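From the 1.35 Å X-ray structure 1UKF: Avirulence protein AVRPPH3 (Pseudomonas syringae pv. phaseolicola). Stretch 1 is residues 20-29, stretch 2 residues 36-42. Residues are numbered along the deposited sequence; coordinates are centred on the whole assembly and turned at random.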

ATOM      1  N   GLY A  20      -6.645  -4.794   3.884  1.00  9.03           N
ATOM      2  CA  GLY A  20      -6.892  -6.176   3.511  1.00  8.59           C
ATOM      3  C   GLY A  20      -6.665  -6.430   2.029  1.00  8.29           C
ATOM      4  O   GLY A  20      -6.039  -7.424   1.659  1.00  8.87           O
ATOM      5  N   LEU A  21      -7.182  -5.546   1.178  1.00  8.17           N
ATOM      6  CA  LEU A  21      -7.005  -5.681  -0.265  1.00  8.69           C
ATOM      7  C   LEU A  21      -5.534  -5.560  -0.645  1.00  8.46           C
ATOM      8  O   LEU A  21      -5.047  -6.303  -1.499  1.00  8.91           O
ATOM      9  CB  LEU A  21      -7.805  -4.606  -1.006  1.00  9.43           C
ATOM     10  CG  LEU A  21      -9.328  -4.766  -1.025  1.00  9.97           C
ATOM     11  CD1 LEU A  21      -9.969  -3.492  -1.560  1.00 10.72           C
ATOM     12  CD2 LEU A  21      -9.716  -5.970  -1.883  1.00 11.84           C
ATOM     13  N   SER A  22      -4.830  -4.622  -0.019  1.00  8.46           N
ATOM     14  CA  SER A  22      -3.417  -4.418  -0.307  1.00  8.45           C
ATOM     15  C   SER A  22      -2.609  -5.649   0.077  1.00  8.28           C
ATOM     16  O   SER A  22      -1.678  -6.036  -0.636  1.00  9.01           O
ATOM     17  CB  SER A  22      -2.894  -3.186   0.435  1.00  8.81           C
ATOM     18  OG  SER A  22      -3.469  -2.011  -0.105  1.00  9.97           O
ATOM     19  N   THR A  23      -2.960  -6.270   1.199  1.00  9.13           N
ATOM     20  CA  THR A  23      -2.243  -7.462   1.628  1.00 10.18           C
ATOM     21  C   THR A  23      -2.557  -8.629   0.692  1.00  9.16           C
ATOM     22  O   THR A  23      -1.667  -9.413   0.359  1.00  9.88           O
ATOM     23  CB  THR A  23      -2.585  -7.823   3.086  1.00  9.59           C
ATOM     24  OG1 THR A  23      -2.232  -6.722   3.936  1.00  9.91           O
ATOM     25  CG2 THR A  23      -1.796  -9.046   3.537  1.00 10.24           C
ATOM     26  N   GLU A  24      -3.809  -8.741   0.249  1.00  9.41           N
ATOM     27  CA  GLU A  24      -4.179  -9.807  -0.682  1.00 10.30           C
ATOM     28  C   GLU A  24      -3.383  -9.605  -1.975  1.00 11.21           C
ATOM     29  O   GLU A  24      -2.890 -10.566  -2.564  1.00 11.78           O
ATOM     30  CB  GLU A  24      -5.689  -9.772  -0.959  1.00 10.70           C
ATOM     31  CG  GLU A  24      -6.190 -10.738  -2.044  1.00 12.30           C
ATOM     32  CD  GLU A  24      -6.050 -12.208  -1.682  1.00 12.22           C
ATOM     33  OE1 GLU A  24      -5.734 -12.532  -0.517  1.00 13.48           O
ATOM     34  OE2 GLU A  24      -6.273 -13.053  -2.577  1.00 15.14           O
ATOM     35  N   TRP A  25      -3.240  -8.356  -2.410  1.00 10.17           N
ATOM     36  CA  TRP A  25      -2.473  -8.079  -3.622  1.00 10.21           C
ATOM     37  C   TRP A  25      -1.023  -8.518  -3.415  1.00 10.46           C
ATOM     38  O   TRP A  25      -0.417  -9.107  -4.308  1.00 12.12           O
ATOM     39  CB  TRP A  25      -2.513  -6.586  -3.965  1.00 10.21           C
ATOM     40  CG  TRP A  25      -1.751  -6.248  -5.219  1.00  9.05           C
ATOM     41  CD1 TRP A  25      -2.211  -6.307  -6.505  1.00  8.86           C
ATOM     42  CD2 TRP A  25      -0.387  -5.821  -5.300  1.00  8.65           C
ATOM     43  NE1 TRP A  25      -1.218  -5.941  -7.381  1.00  9.47           N
ATOM     44  CE2 TRP A  25      -0.087  -5.636  -6.670  1.00  9.54           C
ATOM     45  CE3 TRP A  25       0.613  -5.574  -4.350  1.00  9.63           C
ATOM     46  CZ2 TRP A  25       1.172  -5.213  -7.112  1.00 10.47           C
ATOM     47  CZ3 TRP A  25       1.862  -5.153  -4.787  1.00  9.76           C
ATOM     48  CH2 TRP A  25       2.130  -4.975  -6.156  1.00  9.40           C
ATOM     49  N   LEU A  26      -0.460  -8.234  -2.241  1.00 10.83           N
ATOM     50  CA  LEU A  26       0.916  -8.626  -1.963  1.00 12.16           C
ATOM     51  C   LEU A  26       1.088 -10.134  -2.086  1.00 12.41           C
ATOM     52  O   LEU A  26       2.082 -10.607  -2.640  1.00 15.25           O
ATOM     53  CB  LEU A  26       1.338  -8.180  -0.558  1.00 12.21           C
ATOM     54  CG  LEU A  26       1.728  -6.709  -0.382  1.00 12.35           C
ATOM     55  CD1 LEU A  26       1.984  -6.410   1.091  1.00 13.19           C
ATOM     56  CD2 LEU A  26       2.976  -6.407  -1.206  1.00 13.08           C
ATOM     57  N   VAL A  27       0.115 -10.885  -1.579  1.00 12.49           N
ATOM     58  CA  VAL A  27       0.175 -12.340  -1.636  1.00 14.68           C
ATOM     59  C   VAL A  27       0.216 -12.870  -3.065  1.00 14.90           C
ATOM     60  O   VAL A  27       0.966 -13.799  -3.360  1.00 16.26           O
ATOM     61  CB  VAL A  27      -1.021 -12.976  -0.893  1.00 13.38           C
ATOM     62  CG1 VAL A  27      -1.038 -14.488  -1.115  1.00 16.17           C
ATOM     63  CG2 VAL A  27      -0.923 -12.667   0.595  1.00 15.62           C
ATOM     64  N   MET A  28      -0.572 -12.283  -3.961  1.00 14.13           N
ATOM     65  CA  MET A  28      -0.572 -12.763  -5.338  1.00 17.07           C
ATOM     66  C   MET A  28      -0.111 -11.738  -6.373  1.00 14.88           C
ATOM     67  O   MET A  28      -0.543 -11.762  -7.524  1.00 15.37           O
ATOM     68  CB  MET A  28      -1.957 -13.316  -5.703  1.00 21.04           C
ATOM     69  CG  MET A  28      -3.139 -12.555  -5.121  1.00 22.06           C
ATOM     70  SD  MET A  28      -3.302 -10.881  -5.748  1.00 26.54           S
ATOM     71  CE  MET A  28      -3.985 -11.205  -7.377  1.00 24.81           C
ATOM     72  N   SER A  29       0.809 -10.868  -5.968  1.00 14.06           N
ATOM     73  CA  SER A  29       1.331  -9.827  -6.848  1.00 14.37           C
ATOM     74  C   SER A  29       2.097 -10.360  -8.056  1.00 14.69           C
ATOM     75  O   SER A  29       2.250  -9.657  -9.052  1.00 13.99           O
ATOM     76  CB  SER A  29       2.229  -8.873  -6.054  1.00 15.90           C
ATOM     77  OG  SER A  29       3.271  -9.576  -5.400  1.00 18.62           O
ATOM     78  N   SER A  36      -5.548  -9.303 -14.671  1.00 13.50           N
ATOM     79  CA  SER A  36      -6.128 -10.442 -13.975  1.00 12.61           C
ATOM     80  C   SER A  36      -6.070 -10.243 -12.463  1.00 12.02           C
ATOM     81  O   SER A  36      -6.938 -10.729 -11.742  1.00 12.03           O
ATOM     82  CB  SER A  36      -5.433 -11.751 -14.380  1.00 13.61           C
ATOM     83  OG  SER A  36      -4.077 -11.782 -13.981  1.00 15.22           O
ATOM     84  N   ARG A  37      -5.060  -9.521 -11.981  1.00 11.32           N
ATOM     85  CA  ARG A  37      -4.955  -9.270 -10.546  1.00 10.65           C
ATOM     86  C   ARG A  37      -6.075  -8.332 -10.111  1.00 10.80           C
ATOM     87  O   ARG A  37      -6.661  -8.508  -9.042  1.00 10.56           O
ATOM     88  CB  ARG A  37      -3.586  -8.677 -10.192  1.00 11.22           C
ATOM     89  CG  ARG A  37      -2.451  -9.695 -10.289  1.00 11.99           C
ATOM     90  CD  ARG A  37      -1.168  -9.192  -9.647  1.00 12.38           C
ATOM     91  NE  ARG A  37      -0.444  -8.218 -10.460  1.00 12.88           N
ATOM     92  CZ  ARG A  37       0.321  -8.530 -11.503  1.00 13.17           C
ATOM     93  NH1 ARG A  37       0.462  -9.795 -11.874  1.00 14.22           N
ATOM     94  NH2 ARG A  37       0.972  -7.578 -12.157  1.00 13.38           N
ATOM     95  N   MET A  38      -6.385  -7.343 -10.941  1.00  9.52           N
ATOM     96  CA  MET A  38      -7.465  -6.431 -10.598  1.00  9.36           C
ATOM     97  C   MET A  38      -8.811  -7.151 -10.717  1.00 10.54           C
ATOM     98  O   MET A  38      -9.730  -6.884  -9.941  1.00 10.31           O
ATOM     99  CB  MET A  38      -7.424  -5.185 -11.487  1.00 10.35           C
ATOM    100  CG  MET A  38      -6.179  -4.324 -11.259  1.00 10.34           C
ATOM    101  SD  MET A  38      -5.910  -3.807  -9.529  1.00 10.64           S
ATOM    102  CE  MET A  38      -4.708  -5.031  -8.982  1.00 12.09           C
ATOM    103  N   ASP A  39      -8.932  -8.071 -11.675  1.00 10.59           N
ATOM    104  CA  ASP A  39     -10.177  -8.829 -11.834  1.00 11.15           C
ATOM    105  C   ASP A  39     -10.399  -9.659 -10.569  1.00 10.28           C
ATOM    106  O   ASP A  39     -11.526  -9.816 -10.099  1.00 11.57           O
ATOM    107  CB  ASP A  39     -10.106  -9.767 -13.046  1.00 13.72           C
ATOM    108  CG  ASP A  39     -10.228  -9.036 -14.371  1.00 13.49           C
ATOM    109  OD1 ASP A  39     -10.593  -7.844 -14.373  1.00 15.35           O
ATOM    110  OD2 ASP A  39      -9.966  -9.665 -15.419  1.00 16.93           O
ATOM    111  N   HIS A  40      -9.309 -10.185 -10.020  1.00 11.06           N
ATOM    112  CA  HIS A  40      -9.359 -10.990  -8.803  1.00 10.42           C
ATOM    113  C   HIS A  40      -9.867 -10.182  -7.604  1.00 10.48           C
ATOM    114  O   HIS A  40     -10.678 -10.665  -6.806  1.00 10.98           O
ATOM    115  CB  HIS A  40      -7.954 -11.531  -8.505  1.00 11.73           C
ATOM    116  CG  HIS A  40      -7.827 -12.227  -7.183  1.00 11.83           C
ATOM    117  ND1 HIS A  40      -8.454 -13.423  -6.903  1.00 12.92           N
ATOM    118  CD2 HIS A  40      -7.121 -11.905  -6.073  1.00 12.84           C
ATOM    119  CE1 HIS A  40      -8.140 -13.806  -5.679  1.00 13.28           C
ATOM    120  NE2 HIS A  40      -7.332 -12.904  -5.153  1.00 13.75           N
ATOM    121  N   LEU A  41      -9.393  -8.944  -7.499  1.00 10.02           N
ATOM    122  CA  LEU A  41      -9.746  -8.059  -6.396  1.00 10.06           C
ATOM    123  C   LEU A  41     -11.036  -7.275  -6.603  1.00  9.92           C
ATOM    124  O   LEU A  41     -11.535  -6.652  -5.661  1.00 10.37           O
ATOM    125  CB  LEU A  41      -8.596  -7.082  -6.148  1.00 10.85           C
ATOM    126  CG  LEU A  41      -7.259  -7.721  -5.771  1.00 10.57           C
ATOM    127  CD1 LEU A  41      -6.127  -6.722  -5.959  1.00 13.84           C
ATOM    128  CD2 LEU A  41      -7.318  -8.212  -4.337  1.00 13.18           C
ATOM    129  N   ASP A  42     -11.569  -7.300  -7.824  1.00  9.52           N
ATOM    130  CA  ASP A  42     -12.799  -6.575  -8.134  1.00 11.03           C
ATOM    131  C   ASP A  42     -13.967  -7.130  -7.313  1.00 10.32           C
ATOM    132  O   ASP A  42     -13.886  -8.223  -6.755  1.00 10.89           O
ATOM    133  CB  ASP A  42     -13.108  -6.648  -9.634  1.00 11.59           C
ATOM    134  CG  ASP A  42     -13.728  -5.362 -10.170  1.00 10.74           C
ATOM    135  OD1 ASP A  42     -14.329  -4.599  -9.379  1.00 12.25           O
ATOM    136  OD2 ASP A  42     -13.623  -5.116 -11.392  1.00 11.41           O
TER

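The two helices run in roughly opposite directions, at 139° with their axes no closer than 10.9 Å, so the contact across the gap is made largely by side chains. A single hydrogen bond crosses the contact: His40 NE2 donates to Glu24 OE2 at 2.8 Å. Its N-H...O angle of 178° is almost ideal, because the carboxylate oxygen lies near the plane of the imidazole, in line with the N-H bond. Both residues have chi1 near 180° and CB directed toward the opposing stretch.

Apolar packing centres on Leu41. Leu41 CD2 lies 3.6 Å from Glu24 CG, so the aliphatic part of the acid joins the packing, and 4.1 Å from Leu21 CD2. Leu41 CD1 approaches the edge of the Trp25 ring, 4.0 Å from Trp25 CD1, an atom that Met38 CE also reaches at 3.7 Å. Met38 points its CB away, yet its side chain bends back to make this contact.

Sulfur and methyl contacts involve Met28, whose CE sits 3.5 Å from His40 CD2 and 3.6 Å from Arg37 CG; Met28 SD lies obliquely to the imidazole, 4.9 Å from the centroid of the His40 ring.

Arg37 meets the carbonyl oxygens of Met28 and Ser29 without hydrogen bonding to either: Met28 O lies 3.4 Å from Arg37 CD, and Ser29 O lies over one guanidinium face, 3.3 Å from Arg37 CZ, where the N-H bonds cannot point at it.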